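Local coordinates for protein homoserine dehydrogenase (Thermoplasma acidophilum, PDB 3ING) that probably catalyses the NADP-dependent interconversion of aspartate semialdehyde and homoserine on the pathways to threonine and methionine, and binds NADPH, at residues R140-V145 with V314-L319; L86-P91 with V113-K118; V178-A183 with N248-T253. All coordinates share one frame; numbering follows the deposited sequence. Where two conformers were deposited one is given.

Contact 1 of 3, residues R140-V145 with V314-L319; sequences RYEATV and VNDILL. With NA (sodium ion), chain B.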
loop_
_atom_site.group_PDB
_atom_site.type_symbol
_atom_site.label_atom_id
_atom_site.label_comp_id
_atom_site.label_asym_id
_atom_site.label_seq_id
_atom_site.Cartn_x
_atom_site.Cartn_y
_atom_site.Cartn_z
ATOM N N ARG A 140 7.812 1.609 -14.592
ATOM C CA ARG A 140 7.263 1.003 -13.384
ATOM C C ARG A 140 7.290 -0.516 -13.526
ATOM O O ARG A 140 7.295 -1.070 -14.642
ATOM C CB ARG A 140 5.857 1.541 -13.034
ATOM C CG ARG A 140 5.806 3.031 -12.715
ATOM C CD ARG A 140 4.399 3.427 -12.114
ATOM N NE ARG A 140 4.236 2.813 -10.801
ATOM C CZ ARG A 140 4.696 3.338 -9.653
ATOM N NH1 ARG A 140 5.311 4.489 -9.643
ATOM N NH2 ARG A 140 4.531 2.690 -8.499
ATOM N N TYR A 141 7.370 -1.176 -12.372
ATOM C CA TYR A 141 7.705 -2.599 -12.280
ATOM C C TYR A 141 7.086 -3.323 -11.088
ATOM O O TYR A 141 7.654 -4.260 -10.526
ATOM C CB TYR A 141 9.232 -2.727 -12.354
ATOM C CG TYR A 141 10.020 -1.742 -11.487
ATOM C CD1 TYR A 141 10.277 -2.021 -10.152
ATOM C CD2 TYR A 141 10.517 -0.557 -12.007
ATOM C CE1 TYR A 141 11.003 -1.139 -9.349
ATOM C CE2 TYR A 141 11.258 0.326 -11.207
ATOM C CZ TYR A 141 11.478 0.034 -9.876
ATOM O OH TYR A 141 12.202 0.902 -9.067
ATOM N N GLU A 142 5.865 -2.930 -10.746
ATOM C CA GLU A 142 5.163 -3.580 -9.657
ATOM C C GLU A 142 5.169 -5.099 -9.731
ATOM O O GLU A 142 5.448 -5.776 -8.751
ATOM C CB GLU A 142 3.710 -3.132 -9.613
ATOM C CG GLU A 142 2.992 -3.617 -8.340
ATOM C CD GLU A 142 3.619 -2.998 -7.102
ATOM O OE1 GLU A 142 3.628 -1.763 -7.021
ATOM O OE2 GLU A 142 4.130 -3.752 -6.253
ATOM N N ALA A 143 4.808 -5.637 -10.878
ATOM C CA ALA A 143 4.694 -7.078 -11.063
ATOM C C ALA A 143 6.002 -7.853 -11.011
ATOM O O ALA A 143 5.971 -9.070 -10.920
ATOM C CB ALA A 143 3.969 -7.364 -12.409
ATOM N N THR A 144 7.153 -7.171 -11.070
ATOM C CA THR A 144 8.440 -7.847 -11.078
ATOM C C THR A 144 8.843 -8.429 -9.714
ATOM O O THR A 144 9.674 -9.289 -9.699
ATOM C CB THR A 144 9.583 -6.924 -11.536
ATOM O OG1 THR A 144 9.760 -5.870 -10.554
ATOM C CG2 THR A 144 9.283 -6.366 -12.948
ATOM N N VAL A 145 8.252 -7.984 -8.599
ATOM C CA VAL A 145 8.549 -8.609 -7.285
ATOM C C VAL A 145 7.230 -8.913 -6.572
ATOM O O VAL A 145 6.435 -7.999 -6.323
ATOM C CB VAL A 145 9.400 -7.724 -6.380
ATOM C CG1 VAL A 145 9.724 -8.469 -4.988
ATOM C CG2 VAL A 145 10.675 -7.278 -7.082
ATOM N N VAL A 314 -1.757 -3.510 -14.464
ATOM C CA VAL A 314 -2.741 -2.496 -14.873
ATOM C C VAL A 314 -2.752 -1.339 -13.863
ATOM O O VAL A 314 -2.972 -0.196 -14.245
ATOM C CB VAL A 314 -4.146 -3.083 -15.155
ATOM C CG1 VAL A 314 -5.169 -1.963 -15.448
ATOM C CG2 VAL A 314 -4.087 -4.053 -16.338
ATOM N N ASN A 315 -2.466 -1.630 -12.594
ATOM C CA ASN A 315 -2.302 -0.546 -11.613
ATOM C C ASN A 315 -1.166 0.373 -12.047
ATOM O O ASN A 315 -1.307 1.594 -12.026
ATOM C CB ASN A 315 -2.035 -1.071 -10.206
ATOM C CG ASN A 315 -2.116 0.021 -9.182
ATOM O OD1 ASN A 315 -1.088 0.521 -8.669
ATOM N ND2 ASN A 315 -3.333 0.482 -8.947
ATOM N N ASP A 316 -0.046 -0.212 -12.492
ATOM C CA ASP A 316 1.076 0.582 -12.990
ATOM C C ASP A 316 0.659 1.440 -14.187
ATOM O O ASP A 316 1.051 2.613 -14.276
ATOM C CB ASP A 316 2.281 -0.277 -13.364
ATOM C CG ASP A 316 3.193 -0.614 -12.174
ATOM O OD1 ASP A 316 3.120 0.051 -11.104
ATOM O OD2 ASP A 316 4.046 -1.515 -12.366
ATOM N N ILE A 317 -0.104 0.861 -15.115
ATOM C CA ILE A 317 -0.612 1.627 -16.281
ATOM C C ILE A 317 -1.436 2.855 -15.832
ATOM O O ILE A 317 -1.281 3.982 -16.357
ATOM C CB ILE A 317 -1.465 0.723 -17.220
ATOM C CG1 ILE A 317 -0.589 -0.371 -17.864
ATOM C CG2 ILE A 317 -2.187 1.580 -18.298
ATOM C CD1 ILE A 317 -1.376 -1.390 -18.754
ATOM N N LEU A 318 -2.285 2.637 -14.830
ATOM C CA LEU A 318 -3.160 3.693 -14.340
ATOM C C LEU A 318 -2.357 4.725 -13.555
ATOM O O LEU A 318 -2.594 5.936 -13.692
ATOM C CB LEU A 318 -4.289 3.087 -13.505
ATOM C CG LEU A 318 -5.229 2.225 -14.341
ATOM C CD1 LEU A 318 -6.318 1.564 -13.479
ATOM C CD2 LEU A 318 -5.864 3.080 -15.462
ATOM N N LEU A 319 -1.355 4.287 -12.800
ATOM C CA LEU A 319 -0.490 5.274 -12.110
ATOM C C LEU A 319 0.225 6.159 -13.131
ATOM O O LEU A 319 0.338 7.370 -12.937
ATOM C CB LEU A 319 0.531 4.596 -11.192
ATOM C CG LEU A 319 -0.005 3.970 -9.882
ATOM C CD1 LEU A 319 1.051 3.100 -9.181
ATOM C CD2 LEU A 319 -0.466 5.147 -8.982
HETATM NA NA NA B . 4.334 -6.578 -6.476
HETATM O O HOH W 1 4.671 -0.079 -8.945
HETATM O O HOH W 2 4.319 -4.106 -13.307
#

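Contact 2 of 3, residues L86-P91 with V113-K118; sequences LVDCTP and VVTANK. With NDP (NADPH dihydro-nicotinamide-adenine-dinucleotide phosphate), chain C.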
loop_
_atom_site.group_PDB
_atom_site.type_symbol
_atom_site.label_atom_id
_atom_site.label_comp_id
_atom_site.label_asym_id
_atom_site.label_seq_id
_atom_site.Cartn_x
_atom_site.Cartn_y
_atom_site.Cartn_z
ATOM N N LEU A 86 4.581 1.244 -23.221
ATOM C CA LEU A 86 4.860 -0.129 -23.615
ATOM C C LEU A 86 4.778 -1.010 -22.376
ATOM O O LEU A 86 5.288 -0.640 -21.315
ATOM C CB LEU A 86 6.252 -0.282 -24.237
ATOM C CG LEU A 86 6.683 -1.756 -24.421
ATOM C CD1 LEU A 86 6.239 -2.331 -25.782
ATOM C CD2 LEU A 86 8.171 -1.886 -24.223
ATOM N N VAL A 87 4.111 -2.155 -22.508
ATOM C CA VAL A 87 3.976 -3.107 -21.425
ATOM C C VAL A 87 4.719 -4.393 -21.819
ATOM O O VAL A 87 4.469 -4.982 -22.877
ATOM C CB VAL A 87 2.507 -3.417 -21.142
ATOM C CG1 VAL A 87 2.398 -4.403 -19.929
ATOM C CG2 VAL A 87 1.710 -2.125 -20.932
ATOM N N ASP A 88 5.667 -4.789 -20.975
ATOM C CA ASP A 88 6.477 -5.988 -21.193
ATOM C C ASP A 88 6.018 -7.141 -20.331
ATOM O O ASP A 88 6.254 -7.144 -19.131
ATOM C CB ASP A 88 7.940 -5.691 -20.881
ATOM C CG ASP A 88 8.859 -6.863 -21.163
ATOM O OD1 ASP A 88 8.379 -7.845 -21.733
ATOM O OD2 ASP A 88 10.083 -6.785 -20.828
ATOM N N CYS A 89 5.310 -8.083 -20.947
ATOM C CA CYS A 89 4.948 -9.315 -20.307
ATOM C C CYS A 89 5.636 -10.511 -21.004
ATOM O O CYS A 89 5.069 -11.624 -21.097
ATOM C CB CYS A 89 3.427 -9.481 -20.336
ATOM S SG CYS A 89 2.570 -8.296 -19.247
ATOM N N THR A 90 6.814 -10.276 -21.534
ATOM C CA THR A 90 7.597 -11.334 -22.206
ATOM C C THR A 90 8.423 -12.076 -21.141
ATOM O O THR A 90 8.609 -11.572 -20.059
ATOM C CB THR A 90 8.563 -10.763 -23.257
ATOM O OG1 THR A 90 9.540 -9.958 -22.588
ATOM C CG2 THR A 90 7.812 -9.919 -24.304
ATOM N N PRO A 91 8.889 -13.305 -21.448
ATOM C CA PRO A 91 9.698 -14.048 -20.494
ATOM C C PRO A 91 11.086 -13.471 -20.331
ATOM O O PRO A 91 11.589 -12.760 -21.218
ATOM C CB PRO A 91 9.797 -15.447 -21.149
ATOM C CG PRO A 91 8.870 -15.463 -22.281
ATOM C CD PRO A 91 8.685 -14.068 -22.681
ATOM N N VAL A 113 7.335 2.946 -19.782
ATOM C CA VAL A 113 7.284 1.513 -19.737
ATOM C C VAL A 113 6.723 0.965 -18.458
ATOM O O VAL A 113 6.994 1.473 -17.377
ATOM C CB VAL A 113 8.727 0.907 -19.968
ATOM C CG1 VAL A 113 8.750 -0.589 -19.746
ATOM C CG2 VAL A 113 9.207 1.229 -21.386
ATOM N N VAL A 114 5.933 -0.101 -18.593
ATOM C CA VAL A 114 5.508 -0.919 -17.461
ATOM C C VAL A 114 5.986 -2.343 -17.715
ATOM O O VAL A 114 5.772 -2.881 -18.798
ATOM C CB VAL A 114 4.003 -0.945 -17.299
ATOM C CG1 VAL A 114 3.651 -1.968 -16.270
ATOM C CG2 VAL A 114 3.467 0.470 -16.933
ATOM N N THR A 115 6.639 -2.962 -16.735
ATOM C CA THR A 115 7.115 -4.302 -16.943
ATOM C C THR A 115 6.776 -5.250 -15.799
ATOM O O THR A 115 6.798 -4.889 -14.629
ATOM C CB THR A 115 8.651 -4.317 -17.210
ATOM O OG1 THR A 115 9.086 -5.652 -17.603
ATOM C CG2 THR A 115 9.453 -3.837 -15.969
ATOM N N ALA A 116 6.466 -6.475 -16.189
ATOM C CA ALA A 116 6.393 -7.669 -15.313
ATOM C C ALA A 116 7.659 -8.519 -15.428
ATOM O O ALA A 116 7.915 -9.389 -14.595
ATOM C CB ALA A 116 5.152 -8.566 -15.725
ATOM N N ASN A 117 8.421 -8.281 -16.480
ATOM C CA ASN A 117 9.636 -9.035 -16.762
ATOM C C ASN A 117 10.770 -8.496 -15.874
ATOM O O ASN A 117 10.994 -7.301 -15.824
ATOM C CB ASN A 117 9.918 -8.944 -18.273
ATOM C CG ASN A 117 11.278 -9.534 -18.688
ATOM O OD1 ASN A 117 12.225 -9.428 -17.960
ATOM N ND2 ASN A 117 11.354 -10.103 -19.878
ATOM N N LYS A 118 11.451 -9.401 -15.157
ATOM C CA LYS A 118 12.473 -9.059 -14.170
ATOM C C LYS A 118 13.883 -9.005 -14.712
ATOM O O LYS A 118 14.781 -8.486 -14.036
ATOM C CB LYS A 118 12.445 -10.109 -13.057
ATOM C CG LYS A 118 11.046 -10.221 -12.488
ATOM C CD LYS A 118 10.776 -11.530 -11.789
ATOM C CE LYS A 118 9.259 -11.823 -11.818
ATOM N NZ LYS A 118 8.932 -13.161 -11.251
HETATM P PA NDP C . 4.342 -16.964 -20.627
HETATM O O1A NDP C . 3.067 -17.604 -20.252
HETATM O O2A NDP C . 5.419 -17.862 -21.108
HETATM O O5B NDP C . 4.097 -15.863 -21.776
HETATM C C5B NDP C . 5.112 -15.146 -22.449
HETATM C C4B NDP C . 4.526 -14.389 -23.631
HETATM O O4B NDP C . 5.527 -13.746 -24.378
HETATM C C3B NDP C . 3.859 -15.331 -24.643
HETATM O O3B NDP C . 2.854 -14.653 -25.380
HETATM C C2B NDP C . 4.988 -15.699 -25.544
HETATM O O2B NDP C . 4.597 -16.128 -26.818
HETATM C C1B NDP C . 5.656 -14.355 -25.661
HETATM N N9A NDP C . 7.067 -14.393 -26.021
HETATM C C8A NDP C . 8.036 -15.321 -25.757
HETATM N N7A NDP C . 9.217 -14.844 -26.264
HETATM C C5A NDP C . 8.985 -13.647 -26.824
HETATM C C6A NDP C . 9.841 -12.786 -27.477
HETATM N N6A NDP C . 11.159 -12.930 -27.363
HETATM N N1A NDP C . 9.289 -11.639 -27.923
HETATM C C2A NDP C . 7.947 -11.339 -27.805
HETATM N N3A NDP C . 7.075 -12.187 -27.147
HETATM C C4A NDP C . 7.644 -13.333 -26.672
HETATM O O3 NDP C . 4.895 -16.092 -19.396
HETATM P PN NDP C . 4.023 -15.477 -18.193
HETATM O O1N NDP C . 3.754 -16.549 -17.188
HETATM O O2N NDP C . 2.886 -14.731 -18.816
HETATM O O5D NDP C . 5.053 -14.433 -17.499
HETATM C C5D NDP C . 5.349 -13.271 -18.275
HETATM C C4D NDP C . 6.344 -12.404 -17.510
HETATM O O4D NDP C . 5.741 -12.036 -16.290
HETATM C C3D NDP C . 7.619 -13.113 -17.138
HETATM O O3D NDP C . 8.789 -12.319 -17.365
HETATM C C2D NDP C . 7.437 -13.463 -15.674
HETATM O O2D NDP C . 8.652 -13.568 -14.981
HETATM C C1D NDP C . 6.603 -12.299 -15.194
HETATM N N1N NDP C . 5.862 -12.571 -13.974
HETATM C C2N NDP C . 4.991 -13.628 -13.937
HETATM C C3N NDP C . 4.393 -14.051 -12.759
HETATM C C7N NDP C . 3.353 -15.104 -12.821
HETATM O O7N NDP C . 2.315 -14.984 -11.923
HETATM N N7N NDP C . 3.342 -16.038 -13.763
HETATM C C4N NDP C . 4.394 -13.161 -11.520
HETATM C C5N NDP C . 5.349 -12.011 -11.683
HETATM C C6N NDP C . 6.013 -11.756 -12.880
HETATM P P2B NDP C . 3.551 -17.317 -27.068
HETATM O O1X NDP C . 3.699 -17.484 -28.556
HETATM O O2X NDP C . 2.136 -17.001 -26.501
HETATM O O3X NDP C . 4.133 -18.471 -26.314
#

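Contact 3 of 3, residues V178-A183 with N248-T253; sequences VIRNMA and NDRLVT. With EDO (1,2-ethanediol), chain F.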
loop_
_atom_site.group_PDB
_atom_site.type_symbol
_atom_site.label_atom_id
_atom_site.label_comp_id
_atom_site.label_asym_id
_atom_site.label_seq_id
_atom_site.Cartn_x
_atom_site.Cartn_y
_atom_site.Cartn_z
ATOM N N VAL A 178 7.345 -25.246 -4.130
ATOM C CA VAL A 178 8.091 -26.530 -4.264
ATOM C C VAL A 178 8.625 -26.997 -2.931
ATOM O O VAL A 178 8.426 -28.123 -2.540
ATOM C CB VAL A 178 9.268 -26.428 -5.277
ATOM C CG1 VAL A 178 10.261 -27.559 -5.086
ATOM C CG2 VAL A 178 8.719 -26.411 -6.725
ATOM N N ILE A 179 9.327 -26.131 -2.223
ATOM C CA ILE A 179 9.881 -26.472 -0.903
ATOM C C ILE A 179 8.766 -26.907 0.048
ATOM O O ILE A 179 8.855 -27.935 0.700
ATOM C CB ILE A 179 10.650 -25.232 -0.319
ATOM C CG1 ILE A 179 11.945 -24.983 -1.102
ATOM C CG2 ILE A 179 10.970 -25.412 1.154
ATOM C CD1 ILE A 179 12.613 -23.649 -0.759
ATOM N N ARG A 180 7.690 -26.128 0.115
ATOM C CA ARG A 180 6.610 -26.466 1.057
ATOM C C ARG A 180 5.918 -27.797 0.750
ATOM O O ARG A 180 5.575 -28.567 1.655
ATOM C CB ARG A 180 5.601 -25.333 1.111
ATOM C CG ARG A 180 6.217 -24.082 1.699
ATOM C CD ARG A 180 5.237 -22.957 1.792
ATOM N NE ARG A 180 4.171 -23.239 2.742
ATOM C CZ ARG A 180 3.269 -22.353 3.157
ATOM N NH1 ARG A 180 3.285 -21.110 2.726
ATOM N NH2 ARG A 180 2.360 -22.722 4.031
ATOM N N ASN A 181 5.685 -28.042 -0.528
ATOM C CA ASN A 181 5.029 -29.244 -0.958
ATOM C C ASN A 181 5.947 -30.460 -0.870
ATOM O O ASN A 181 5.513 -31.549 -0.539
ATOM C CB ASN A 181 4.477 -29.055 -2.370
ATOM C CG ASN A 181 3.170 -28.334 -2.364
ATOM O OD1 ASN A 181 2.131 -28.965 -2.245
ATOM N ND2 ASN A 181 3.208 -27.004 -2.358
HETATM N N MSE A 182 7.211 -30.294 -1.217
HETATM C CA MSE A 182 8.147 -31.390 -1.028
HETATM C C MSE A 182 8.328 -31.718 0.471
HETATM O O MSE A 182 8.548 -32.884 0.830
HETATM C CB MSE A 182 9.472 -31.088 -1.728
HETATM C CG MSE A 182 9.284 -31.184 -3.248
HETATM SE SE MSE A 182 10.938 -31.239 -4.169
HETATM C CE MSE A 182 11.379 -32.985 -3.695
ATOM N N ALA A 183 8.223 -30.712 1.344
ATOM C CA ALA A 183 8.269 -30.972 2.783
ATOM C C ALA A 183 7.117 -31.918 3.140
ATOM O O ALA A 183 7.267 -32.714 4.035
ATOM C CB ALA A 183 8.191 -29.679 3.612
ATOM N N ASN A 248 8.616 -25.632 8.263
ATOM C CA ASN A 248 8.817 -24.198 8.428
ATOM C C ASN A 248 9.927 -23.570 7.553
ATOM O O ASN A 248 10.268 -22.406 7.720
ATOM C CB ASN A 248 9.017 -23.856 9.915
ATOM C CG ASN A 248 10.266 -24.463 10.506
ATOM O OD1 ASN A 248 10.718 -25.527 10.072
ATOM N ND2 ASN A 248 10.827 -23.798 11.535
ATOM N N ASP A 249 10.404 -24.308 6.553
ATOM C CA ASP A 249 11.402 -23.785 5.628
ATOM C C ASP A 249 10.726 -22.982 4.512
ATOM O O ASP A 249 9.737 -23.437 3.900
ATOM C CB ASP A 249 12.214 -24.909 4.952
ATOM C CG ASP A 249 13.152 -25.635 5.904
ATOM O OD1 ASP A 249 13.527 -25.087 6.955
ATOM O OD2 ASP A 249 13.510 -26.776 5.575
ATOM N N ARG A 250 11.299 -21.814 4.262
ATOM C CA ARG A 250 10.890 -20.903 3.214
ATOM C C ARG A 250 12.132 -20.283 2.575
ATOM O O ARG A 250 13.185 -20.106 3.238
ATOM C CB ARG A 250 10.030 -19.794 3.775
ATOM C CG ARG A 250 8.790 -20.220 4.543
ATOM C CD ARG A 250 7.689 -20.742 3.644
ATOM N NE ARG A 250 6.495 -20.952 4.460
ATOM C CZ ARG A 250 6.269 -22.035 5.182
ATOM N NH1 ARG A 250 7.134 -23.041 5.208
ATOM N NH2 ARG A 250 5.153 -22.140 5.855
ATOM N N LEU A 251 12.007 -19.954 1.290
ATOM C CA LEU A 251 13.042 -19.222 0.570
ATOM C C LEU A 251 12.718 -17.735 0.767
ATOM O O LEU A 251 11.798 -17.168 0.162
ATOM C CB LEU A 251 13.086 -19.634 -0.909
ATOM C CG LEU A 251 14.239 -19.117 -1.793
ATOM C CD1 LEU A 251 14.087 -17.658 -2.189
ATOM C CD2 LEU A 251 15.620 -19.376 -1.126
ATOM N N VAL A 252 13.484 -17.110 1.642
ATOM C CA VAL A 252 13.256 -15.727 2.027
ATOM C C VAL A 252 14.278 -14.815 1.367
ATOM O O VAL A 252 15.474 -15.100 1.356
ATOM C CB VAL A 252 13.370 -15.569 3.578
ATOM C CG1 VAL A 252 13.216 -14.112 4.009
ATOM C CG2 VAL A 252 12.309 -16.480 4.306
ATOM N N THR A 253 13.776 -13.727 0.812
ATOM C CA THR A 253 14.580 -12.708 0.173
ATOM C C THR A 253 14.672 -11.516 1.124
ATOM O O THR A 253 13.633 -10.934 1.528
ATOM C CB THR A 253 13.982 -12.260 -1.165
ATOM O OG1 THR A 253 13.900 -13.373 -2.064
ATOM C CG2 THR A 253 14.853 -11.167 -1.822
HETATM C C1 EDO F . 4.547 -19.591 -0.482
HETATM O O1 EDO F . 3.441 -19.659 0.431
HETATM C C2 EDO F . 4.325 -20.486 -1.704
HETATM O O2 EDO F . 3.756 -19.720 -2.778
#

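Contact 1 of 3, residues R140-V145 with V314-L319
Asp316, on helix 306-321, spreads its carboxylate between Arg140 and Glu142, and each oxygen takes a different partner. OD2 receives the backbone N of Glu142 at 2.8 Å on its syn lone pair. OD1 accepts from Arg140 NE at 3.0 Å in a salt bridge: the acceptor lies close to the guanidinium plane, whereas NE stands well above the carboxylate, the two planes being 72° apart. A bend of the arginine chain at chi3 (67°) brings NE to OD1, and Leu319 CD1 packs on one guanidinium face, 3.6 Å from Arg140 NH2. Two waters fill out this shell. One accepts from Arg140 NH2 and lies within bonding distance of Glu142 OE1 and Asp316 OD1; the other joins Ala143 N to Asp316 OD2, 2.8 Å from that oxygen. The C-terminal helix thus meets the loop that follows strand 139-140, the edge strand of the Rossmann-type sheet. An alanine in place of Asp316 would probably leave Arg140 NE without its charged mate and the Glu142 amide without its acceptor. Farther out, Arg140 NH2 has a second salt bridge to Asp156. Glu142 binds the sodium ion through both OE2, at 2.8 Å, and its carbonyl O, with Val145 O at 2.5 Å; the carbonyls of Ala146 and Val149 complete the site, and the amides of Leu151 and Phe152 also bond to OE2.

Contact 2 of 3, residues L86-P91 with V113-K118
Leu86 and Val113 pair on one face of the sheet, while Val87 and Val114 pair on the other, against Val313, Ile317 and Leu320 of helix 306-321. The two strands are parallel neighbours, 16° apart in direction, joined by helix 97-108 as a beta-alpha-beta unit of the Rossmann fold. Their ladder runs from Val114 N to Leu86 O, through Asp88 N to Val114 O, and ends with Ala116 N on Asp88 O at 3.0 Å. Toward the C-terminal end of the ladder the side chains become polar: Asp88 and Thr115 lie side by side, Asp88 CB to Thr115 OG1 3.5 Å. The hydroxyl of Tyr103 is hydrogen-bonded to Asp88 OD2 and, separately, to Thr115 OG1. Asp88 OD1 closes an Asx turn with Thr90 N and also takes the Thr90 hydroxyl, at 2.6 Å, on its syn lone pair. With CG anti to its backbone N (chi1 172°), Asn117 reaches across: ND2 bonds to Thr90 OG1 at 3.3 Å and weakly to Thr90 O, while OD1 caps Ser119 N. These C-terminal strand ends carry NADPH. Pro91 CD packs on C8A of the adenine at 3.4 Å, and hydroxyl O3D of the nicotinamide ribose donates to Thr90 O at 2.8 Å.

Contact 3 of 3, residues V178-A183 with N248-T253
The guanidinium groups of Arg180 and Arg250 lie flat on one another, their centres 3.6 Å apart and their planes at 13°. Arg250 NH2 sits over the centre of the Arg180 group, 3.3 Å from CZ, and in return Arg180 NE lies over the centre of the Arg250 group. At the edge of Arg180, NH1 makes a weak bond to O1 of a 1,2-ethanediol, probably from the crystallisation liquor, and another bond to the carbonyl of Ile280. The edge of Arg250 is used differently: NH1 donates to its neighbour's carbonyl, Asp249 O, at 2.9 Å and also to Ala247 O. The acceptor Asp249 O lies in the guanidinium plane, although NH1 stands far above the plane of that carbonyl. Two positive groups in such contact would be expected to repel, and the carbonyl oxygens at their rims probably offset part of that cost while fixing the rotation of both planes. Arg250 starts away from the helix, but a bend at chi2 (-74°) folds CD back to within 3.8 Å of Arg180 CD.

Beside the stack Ile179 packs on the strand: CG2 lies against Asp249 O at 3.6 Å and CD1 against Leu251 CB at 4.0 Å, the isoleucine meeting both side chains at about a right angle; Ile268 of the adjacent strand touches Ile179 and Leu251. Asp249 itself turns to Ser270 and the amide of Asn246. Helix 173-183 runs nearly antiparallel to strand 249-258, at 170° between the short segments, in the helix-on-sheet packing of an alpha+beta domain built on an antiparallel sheet.

Contacts 1 and 2 adjoin, their centres about 9 Å apart, and share the Rossmann-type sheet: Arg140 N with Val113 O and Arg140 O with Thr115 N are probable hydrogen bonds, both at 2.9 Å, so strand 139-140 extends the ladder of contact 2. The same helix, 306-321, packs on Val114 and supplies Asp316 to contact 1. NADPH lies against the strand ends of contact 2 and touches Ala143, while the sodium ion lies about 9 Å from the side chain of Ala116. Contact 3 belongs to the other domain, with its centre about 27 Å from each of the others. Its Leu251 side chain is nevertheless about 8 Å from that of Lys217, the predicted proton donor.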